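Local coordinates for protein titin (Homo sapiens, PDB 2A38) that serves as a giant structural protein of striated muscle, its N-terminal pair of immunoglobulin domains lying in the sarcomeric Z-disc, at residues A[111-116]-A[121-126]; A[161-166]-A[189-194]; A[125-128]-A[134-137]. All coordinates share one frame; numbering follows the deposited sequence.

Contact 1: residues A[111-116]-A[121-126]; sequences QSMTVR and VRLQVR
Strand 113-115 and strand 121-126 run nearly antiparallel, with 172° between their directions, yet their axes come no closer than 9.7 Å. No hydrogen bond crosses directly from one segment to the other. The strands lie in the two different sheets of the second immunoglobulin domain and face each other through side chains. In backbone register, Val115 lies across from Val121 and Gln111 from Leu123. Met113 carries most of the contact. Its CG sits between the backbone N and the carbonyl carbon (chi1 45°), and the chain bends at chi3 (-81°), bringing the thioether end up against strand 121-126. The end methyl CE meets Val121 CG1 tip to tip at 3.3 Å, tighter than a usual carbon contact. The sulfur packs on a second residue: Met113 SD lies 3.5 Å from Leu123 CD2, the two side chains crossing at a slant. Val121 uses both of its branches. CG1 takes the methionine methyl most closely; CG2 also comes near that methyl, and Val121 CG2 rests 3.8 Å from Val115 CG2. At the Gln111 end a water joins the backbones. It accepts from Gln124 N at 3.0 Å and, weakly, from Gln111 N at 3.4 Å. Met113 and Val115 are hydrogen-bonded through their backbones to Glu190, Leu192 and Gln194, while Val121 pairs with Ile163, which places the segments in their separate sheets. Leu123 also packs on Tyr174. Val121 and Leu123 are buried, whereas Met113 and Val115 remain partly exposed, so the contact closes one margin of the sandwich. Its chemistry is almost wholly apolar, methyl and sulfur packing between the sheets, with a single water joining the backbones at one end.

Contact 2: residues A[161-166]-A[189-194]; sequences LLIAEA and AELLVQ
The two sheets of the second immunoglobulin domain meet here, near the C-terminal end of the chain. Strand residues 161-163 belong to one sheet and strand residues 189-193 to the other, and buried side chains fill the gap between them. Ile163 and Leu191 reach toward each other tip to tip, with Ile163 CD1 3.7 Å from Leu191 CD2. Ile163 has its CG1 branch opposite the carbonyl carbon (chi1 -55°) and extended on through chi2 (176°), which carries CD1 into the core. Tyr174 of strand 172-180 packs against both residues. The second meeting point is Ala166 with Val193. The chain turns a corner at Ala164 and Glu165, and Ala166 then points its methyl inward. Val193 meets Ala166 with both branches. Val193 CG2 makes an apolar contact with Ala166 CB at 4.0 Å, as the Ile163 and Leu191 methyls do with each other. The other methyl, Val193 CG1, rests 3.6 Å from the carbonyl oxygen Ala166 O. No hydrogen bond links the segments. Each segment is hydrogen-bonded within its own surroundings instead: Ile163 pairs with Val121, Ala166 with Gly118 and Ser119, and Val193 N donates to Ser171 OG. Aliphatic side chains meeting between the two sheets form part of the interior of this I-set immunoglobulin beta-sandwich.

Contact 3: residues A[125-128]-A[134-137]; sequences VRVT and VVKF
Val125 and Phe137 form the closer of two apolar meetings between residues 125-128 and residues 134-137. Val125 CG2 lies 4.2 Å from Phe137 CZ, the far end of the ring. The methyl approaches the ring obliquely. Phe137 has CG beside its backbone N, opposite the carbonyl carbon (chi1 -62°), and this turns the ring back toward residues 125-128. Both residues are buried. Tyr159 packs against both of them, and Val176 and Phe106 add to the cover of Val125. The other meeting is looser. Val127 CG2 and Val135 CG2 are 4.4 Å apart, although their CA atoms, 8.3 Å from each other, mark the nearest backbone approach. Both valines point their side chains into the gap between the segments. No hydrogen bond crosses between the segments. In the I-set fold these segments belong to opposite sheets of the beta-sandwich: strand 119-130 lies between 102-106 and 158-166, while strand 134-139 lies beside 172-180. The chain passes from one sheet to the other in the few residues from 131 to 133, and Pro133 of that connection touches Val127. Val135 is only partly exposed and also packs on Val176 and Tyr159, while Val127 meets Ala178 and Phe106. On the far faces of the two strands the side chains meet solvent or neighbouring residues instead. Lys136 holds an extended side chain on the exposed surface, and Val134 is exposed too, touching Thr179. On the other strand Arg126 turns away from the core and lies along Gln108, Asp157 and Leu158.

Overall arrangement
All three contacts lie in the second immunoglobulin domain and join its two sheets. Contacts 1 and 2 have centres about 6 Å apart. Their strands 119-130 and 158-166 are neighbours in one sheet, probably hydrogen-bonded from Val121 O to Ile163 N and from Leu123 O to Leu161 N. Strands 113-115 and 183-193 are neighbours in the other. Contact 3 lies about 15 Å from contact 1 and about 18 Å from contact 2, between centres. It shares Val125 and Arg126 of strand 119-130 with contact 1, and touches contact 2 where Leu161 meets Phe137. Along the chain the order is contact 1, contact 3, contact 2. The three form parts of one domain core.

Contact 1: residues A[111-116]-A[121-126]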
loop_
_atom_site.group_PDB
_atom_site.type_symbol
_atom_site.label_atom_id
_atom_site.label_comp_id
_atom_site.label_asym_id
_atom_site.label_seq_id
_atom_site.Cartn_x
_atom_site.Cartn_y
_atom_site.Cartn_z
ATOM N N GLN A 111 -5.538 -25.630 -7.231
ATOM C CA GLN A 111 -5.803 -26.320 -8.486
ATOM C C GLN A 111 -6.095 -27.781 -8.193
ATOM O O GLN A 111 -5.428 -28.395 -7.367
ATOM C CB GLN A 111 -4.605 -26.222 -9.433
ATOM C CG GLN A 111 -4.345 -24.826 -9.974
ATOM C CD GLN A 111 -3.189 -24.804 -10.967
ATOM O OE1 GLN A 111 -3.260 -25.438 -12.027
ATOM N NE2 GLN A 111 -2.116 -24.078 -10.629
ATOM N N SER A 112 -7.098 -28.332 -8.867
ATOM C CA SER A 112 -7.456 -29.730 -8.672
ATOM C C SER A 112 -6.347 -30.650 -9.156
ATOM O O SER A 112 -5.617 -30.329 -10.095
ATOM C CB SER A 112 -8.729 -30.061 -9.438
ATOM O OG SER A 112 -9.824 -29.327 -8.929
ATOM N N MET A 113 -6.207 -31.800 -8.516
ATOM C CA MET A 113 -5.196 -32.729 -8.955
ATOM C C MET A 113 -5.505 -34.170 -8.624
ATOM O O MET A 113 -6.142 -34.487 -7.614
ATOM C CB MET A 113 -3.827 -32.326 -8.415
ATOM C CG MET A 113 -3.786 -31.934 -6.964
ATOM S SD MET A 113 -2.208 -31.092 -6.672
ATOM C CE MET A 113 -1.098 -32.510 -6.491
ATOM N N THR A 114 -5.055 -35.041 -9.516
ATOM C CA THR A 114 -5.267 -36.470 -9.380
ATOM C C THR A 114 -3.894 -37.099 -9.336
ATOM O O THR A 114 -3.089 -36.901 -10.245
ATOM C CB THR A 114 -6.052 -37.018 -10.588
ATOM O OG1 THR A 114 -7.219 -36.211 -10.794
ATOM C CG2 THR A 114 -6.482 -38.460 -10.349
ATOM N N VAL A 115 -3.624 -37.838 -8.268
ATOM C CA VAL A 115 -2.336 -38.489 -8.103
ATOM C C VAL A 115 -2.504 -39.922 -7.629
ATOM O O VAL A 115 -3.566 -40.309 -7.145
ATOM C CB VAL A 115 -1.462 -37.728 -7.080
ATOM C CG1 VAL A 115 -1.301 -36.273 -7.520
ATOM C CG2 VAL A 115 -2.099 -37.806 -5.688
ATOM N N ARG A 116 -1.453 -40.717 -7.777
ATOM C CA ARG A 116 -1.511 -42.092 -7.328
ATOM C C ARG A 116 -1.128 -42.196 -5.859
ATOM O O ARG A 116 -0.421 -41.340 -5.309
ATOM C CB ARG A 116 -0.605 -42.979 -8.176
ATOM C CG ARG A 116 -1.333 -43.664 -9.319
ATOM C CD ARG A 116 -0.439 -44.685 -10.011
ATOM N NE ARG A 116 0.403 -44.047 -11.014
ATOM C CZ ARG A 116 -0.014 -43.725 -12.235
ATOM N NH1 ARG A 116 -1.265 -43.990 -12.611
ATOM N NH2 ARG A 116 0.814 -43.119 -13.073
ATOM N N VAL A 121 2.100 -34.447 -2.249
ATOM C CA VAL A 121 1.246 -33.427 -2.859
ATOM C C VAL A 121 1.341 -32.086 -2.150
ATOM O O VAL A 121 1.416 -32.023 -0.922
ATOM C CB VAL A 121 -0.238 -33.869 -2.831
ATOM C CG1 VAL A 121 -1.139 -32.722 -3.212
ATOM C CG2 VAL A 121 -0.446 -35.026 -3.775
ATOM N N ARG A 122 1.341 -31.012 -2.933
ATOM C CA ARG A 122 1.385 -29.668 -2.373
ATOM C C ARG A 122 0.331 -28.801 -3.039
ATOM O O ARG A 122 0.284 -28.694 -4.265
ATOM C CB ARG A 122 2.766 -29.033 -2.556
ATOM C CG ARG A 122 2.906 -27.647 -1.937
ATOM C CD ARG A 122 4.230 -27.536 -1.210
ATOM N NE ARG A 122 5.267 -28.249 -1.952
ATOM C CZ ARG A 122 6.411 -28.686 -1.432
ATOM N NH1 ARG A 122 7.279 -29.329 -2.203
ATOM N NH2 ARG A 122 6.691 -28.489 -0.148
ATOM N N LEU A 123 -0.538 -28.220 -2.220
ATOM C CA LEU A 123 -1.587 -27.335 -2.703
ATOM C C LEU A 123 -1.216 -25.935 -2.195
ATOM O O LEU A 123 -1.084 -25.731 -0.991
ATOM C CB LEU A 123 -2.938 -27.768 -2.125
ATOM C CG LEU A 123 -3.319 -29.232 -2.358
ATOM C CD1 LEU A 123 -4.576 -29.593 -1.584
ATOM C CD2 LEU A 123 -3.514 -29.455 -3.838
ATOM N N GLN A 124 -1.039 -24.982 -3.105
ATOM C CA GLN A 124 -0.676 -23.622 -2.715
ATOM C C GLN A 124 -1.624 -22.540 -3.183
ATOM O O GLN A 124 -2.329 -22.693 -4.177
ATOM C CB GLN A 124 0.697 -23.236 -3.257
ATOM C CG GLN A 124 1.851 -24.062 -2.788
ATOM C CD GLN A 124 3.165 -23.359 -3.063
ATOM O OE1 GLN A 124 3.294 -22.633 -4.054
ATOM N NE2 GLN A 124 4.148 -23.575 -2.195
ATOM N N VAL A 125 -1.586 -21.424 -2.463
ATOM C CA VAL A 125 -2.371 -20.245 -2.773
ATOM C C VAL A 125 -1.529 -19.023 -2.399
ATOM O O VAL A 125 -0.667 -19.084 -1.518
ATOM C CB VAL A 125 -3.688 -20.185 -1.953
ATOM C CG1 VAL A 125 -4.577 -21.367 -2.283
ATOM C CG2 VAL A 125 -3.372 -20.158 -0.457
ATOM N N ARG A 126 -1.755 -17.920 -3.088
ATOM C CA ARG A 126 -1.069 -16.671 -2.775
ATOM C C ARG A 126 -2.217 -15.683 -2.589
ATOM O O ARG A 126 -3.026 -15.492 -3.486
ATOM C CB ARG A 126 -0.151 -16.224 -3.917
ATOM C CG ARG A 126 0.522 -14.899 -3.618
ATOM C CD ARG A 126 1.509 -14.503 -4.697
ATOM N NE ARG A 126 2.777 -15.218 -4.583
ATOM C CZ ARG A 126 3.682 -14.994 -3.634
ATOM N NH1 ARG A 126 3.467 -14.072 -2.701
ATOM N NH2 ARG A 126 4.813 -15.688 -3.625
HETATM O O HOH W 1 -2.523 -25.723 -5.631
#

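Contact 2: residues A[161-166]-A[189-194]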
loop_
_atom_site.group_PDB
_atom_site.type_symbol
_atom_site.label_atom_id
_atom_site.label_comp_id
_atom_site.label_asym_id
_atom_site.label_seq_id
_atom_site.Cartn_x
_atom_site.Cartn_y
_atom_site.Cartn_z
ATOM N N LEU A 161 -0.245 -26.259 1.618
ATOM C CA LEU A 161 -0.725 -27.418 2.340
ATOM C C LEU A 161 0.041 -28.563 1.698
ATOM O O LEU A 161 -0.163 -28.885 0.529
ATOM C CB LEU A 161 -2.226 -27.636 2.150
ATOM C CG LEU A 161 -2.667 -29.010 2.674
ATOM C CD1 LEU A 161 -2.269 -29.155 4.131
ATOM C CD2 LEU A 161 -4.166 -29.179 2.517
ATOM N N LEU A 162 0.948 -29.151 2.460
ATOM C CA LEU A 162 1.742 -30.254 1.964
ATOM C C LEU A 162 1.253 -31.569 2.545
ATOM O O LEU A 162 1.106 -31.706 3.761
ATOM C CB LEU A 162 3.212 -30.055 2.331
ATOM C CG LEU A 162 4.111 -31.265 2.062
ATOM C CD1 LEU A 162 4.244 -31.483 0.556
ATOM C CD2 LEU A 162 5.463 -31.047 2.696
ATOM N N ILE A 163 0.973 -32.520 1.661
ATOM C CA ILE A 163 0.552 -33.854 2.064
ATOM C C ILE A 163 1.753 -34.681 1.621
ATOM O O ILE A 163 1.962 -34.907 0.428
ATOM C CB ILE A 163 -0.733 -34.282 1.326
ATOM C CG1 ILE A 163 -1.821 -33.225 1.548
ATOM C CG2 ILE A 163 -1.227 -35.614 1.853
ATOM C CD1 ILE A 163 -3.095 -33.498 0.797
ATOM N N ALA A 164 2.563 -35.079 2.594
ATOM C CA ALA A 164 3.785 -35.828 2.348
ATOM C C ALA A 164 3.578 -37.167 1.645
ATOM O O ALA A 164 4.359 -37.545 0.762
ATOM C CB ALA A 164 4.526 -36.034 3.664
ATOM N N GLU A 165 2.540 -37.888 2.056
ATOM C CA GLU A 165 2.200 -39.182 1.479
ATOM C C GLU A 165 0.691 -39.227 1.346
ATOM O O GLU A 165 -0.015 -39.446 2.329
ATOM C CB GLU A 165 2.634 -40.315 2.396
ATOM C CG GLU A 165 4.082 -40.665 2.339
ATOM C CD GLU A 165 4.415 -41.784 3.299
ATOM O OE1 GLU A 165 3.893 -42.909 3.123
ATOM O OE2 GLU A 165 5.194 -41.531 4.240
ATOM N N ALA A 166 0.200 -39.020 0.134
ATOM C CA ALA A 166 -1.227 -39.015 -0.111
ATOM C C ALA A 166 -1.790 -40.415 -0.314
ATOM O O ALA A 166 -1.280 -41.178 -1.133
ATOM C CB ALA A 166 -1.522 -38.163 -1.321
ATOM N N ALA A 189 -10.743 -26.719 -4.622
ATOM C CA ALA A 189 -10.131 -27.658 -5.553
ATOM C C ALA A 189 -10.451 -29.083 -5.117
ATOM O O ALA A 189 -10.736 -29.352 -3.948
ATOM C CB ALA A 189 -8.627 -27.459 -5.596
ATOM N N GLU A 190 -10.378 -29.995 -6.076
ATOM C CA GLU A 190 -10.660 -31.395 -5.837
ATOM C C GLU A 190 -9.380 -32.213 -5.851
ATOM O O GLU A 190 -8.614 -32.164 -6.808
ATOM C CB GLU A 190 -11.590 -31.909 -6.932
ATOM C CG GLU A 190 -12.403 -33.110 -6.531
ATOM C CD GLU A 190 -13.328 -32.808 -5.369
ATOM O OE1 GLU A 190 -13.941 -31.710 -5.369
ATOM O OE2 GLU A 190 -13.448 -33.670 -4.463
ATOM N N LEU A 191 -9.141 -32.965 -4.787
ATOM C CA LEU A 191 -7.965 -33.814 -4.730
ATOM C C LEU A 191 -8.403 -35.268 -4.818
ATOM O O LEU A 191 -9.186 -35.724 -3.992
ATOM C CB LEU A 191 -7.214 -33.603 -3.426
ATOM C CG LEU A 191 -6.105 -34.630 -3.228
ATOM C CD1 LEU A 191 -5.038 -34.490 -4.328
ATOM C CD2 LEU A 191 -5.502 -34.438 -1.848
ATOM N N LEU A 192 -7.905 -35.988 -5.818
ATOM C CA LEU A 192 -8.244 -37.401 -5.987
ATOM C C LEU A 192 -7.004 -38.280 -5.906
ATOM O O LEU A 192 -6.045 -38.067 -6.634
ATOM C CB LEU A 192 -8.921 -37.640 -7.338
ATOM C CG LEU A 192 -10.409 -37.320 -7.511
ATOM C CD1 LEU A 192 -10.745 -35.965 -6.917
ATOM C CD2 LEU A 192 -10.742 -37.349 -8.993
ATOM N N VAL A 193 -7.034 -39.265 -5.016
ATOM C CA VAL A 193 -5.920 -40.188 -4.862
ATOM C C VAL A 193 -6.384 -41.600 -5.212
ATOM O O VAL A 193 -7.341 -42.104 -4.624
ATOM C CB VAL A 193 -5.381 -40.186 -3.413
ATOM C CG1 VAL A 193 -4.133 -41.047 -3.324
ATOM C CG2 VAL A 193 -5.071 -38.772 -2.978
ATOM N N GLN A 194 -5.711 -42.232 -6.171
ATOM C CA GLN A 194 -6.058 -43.591 -6.590
ATOM C C GLN A 194 -5.402 -44.662 -5.713
ATOM O O GLN A 194 -4.192 -44.520 -5.429
ATOM C CB GLN A 194 -5.631 -43.818 -8.038
ATOM C CG GLN A 194 -6.334 -42.937 -9.041
ATOM C CD GLN A 194 -6.064 -43.365 -10.472
ATOM O OE1 GLN A 194 -6.580 -42.768 -11.414
ATOM N NE2 GLN A 194 -5.251 -44.405 -10.641
ATOM O OXT GLN A 194 -6.093 -45.644 -5.341
#

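Contact 3: residues A[125-128]-A[134-137]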
loop_
_atom_site.group_PDB
_atom_site.type_symbol
_atom_site.label_atom_id
_atom_site.label_comp_id
_atom_site.label_asym_id
_atom_site.label_seq_id
_atom_site.Cartn_x
_atom_site.Cartn_y
_atom_site.Cartn_z
ATOM N N VAL A 125 -1.586 -21.424 -2.463
ATOM C CA VAL A 125 -2.371 -20.245 -2.773
ATOM C C VAL A 125 -1.529 -19.023 -2.399
ATOM O O VAL A 125 -0.667 -19.084 -1.518
ATOM C CB VAL A 125 -3.688 -20.185 -1.953
ATOM C CG1 VAL A 125 -4.577 -21.367 -2.283
ATOM C CG2 VAL A 125 -3.372 -20.158 -0.457
ATOM N N ARG A 126 -1.755 -17.920 -3.088
ATOM C CA ARG A 126 -1.069 -16.671 -2.775
ATOM C C ARG A 126 -2.217 -15.683 -2.589
ATOM O O ARG A 126 -3.026 -15.492 -3.486
ATOM C CB ARG A 126 -0.151 -16.224 -3.917
ATOM C CG ARG A 126 0.522 -14.899 -3.618
ATOM C CD ARG A 126 1.509 -14.503 -4.697
ATOM N NE ARG A 126 2.777 -15.218 -4.583
ATOM C CZ ARG A 126 3.682 -14.994 -3.634
ATOM N NH1 ARG A 126 3.467 -14.072 -2.701
ATOM N NH2 ARG A 126 4.813 -15.688 -3.625
ATOM N N VAL A 127 -2.301 -15.083 -1.407
ATOM C CA VAL A 127 -3.387 -14.159 -1.100
ATOM C C VAL A 127 -2.917 -12.764 -0.725
ATOM O O VAL A 127 -1.943 -12.601 0.009
ATOM C CB VAL A 127 -4.240 -14.680 0.085
ATOM C CG1 VAL A 127 -5.427 -13.759 0.313
ATOM C CG2 VAL A 127 -4.704 -16.088 -0.182
ATOM N N THR A 128 -3.631 -11.760 -1.221
ATOM C CA THR A 128 -3.319 -10.369 -0.912
ATOM C C THR A 128 -4.568 -9.702 -0.352
ATOM O O THR A 128 -5.673 -10.232 -0.470
ATOM C CB THR A 128 -2.873 -9.592 -2.158
ATOM O OG1 THR A 128 -3.887 -9.694 -3.170
ATOM C CG2 THR A 128 -1.544 -10.143 -2.688
ATOM N N VAL A 134 -6.893 -13.213 6.930
ATOM C CA VAL A 134 -6.697 -14.352 7.816
ATOM C C VAL A 134 -7.037 -15.503 6.881
ATOM O O VAL A 134 -8.112 -15.516 6.281
ATOM C CB VAL A 134 -7.690 -14.352 8.988
ATOM C CG1 VAL A 134 -7.576 -15.666 9.759
ATOM C CG2 VAL A 134 -7.411 -13.170 9.905
ATOM N N VAL A 135 -6.130 -16.462 6.747
ATOM C CA VAL A 135 -6.344 -17.582 5.834
ATOM C C VAL A 135 -6.459 -18.918 6.556
ATOM O O VAL A 135 -5.635 -19.245 7.407
ATOM C CB VAL A 135 -5.184 -17.659 4.814
ATOM C CG1 VAL A 135 -5.479 -18.675 3.738
ATOM C CG2 VAL A 135 -4.958 -16.293 4.192
ATOM N N LYS A 136 -7.480 -19.690 6.212
ATOM C CA LYS A 136 -7.672 -21.006 6.816
ATOM C C LYS A 136 -7.975 -22.036 5.741
ATOM O O LYS A 136 -8.619 -21.728 4.750
ATOM C CB LYS A 136 -8.791 -20.961 7.852
ATOM C CG LYS A 136 -8.421 -20.122 9.061
ATOM C CD LYS A 136 -9.513 -20.108 10.112
ATOM C CE LYS A 136 -9.045 -19.347 11.357
ATOM N NZ LYS A 136 -10.125 -19.203 12.383
ATOM N N PHE A 137 -7.492 -23.255 5.942
ATOM C CA PHE A 137 -7.686 -24.332 4.978
ATOM C C PHE A 137 -8.713 -25.326 5.469
ATOM O O PHE A 137 -8.758 -25.650 6.655
ATOM C CB PHE A 137 -6.368 -25.062 4.725
ATOM C CG PHE A 137 -5.294 -24.196 4.133
ATOM C CD1 PHE A 137 -4.705 -23.174 4.883
ATOM C CD2 PHE A 137 -4.875 -24.393 2.820
ATOM C CE1 PHE A 137 -3.711 -22.361 4.326
ATOM C CE2 PHE A 137 -3.883 -23.586 2.252
ATOM C CZ PHE A 137 -3.302 -22.570 3.008
#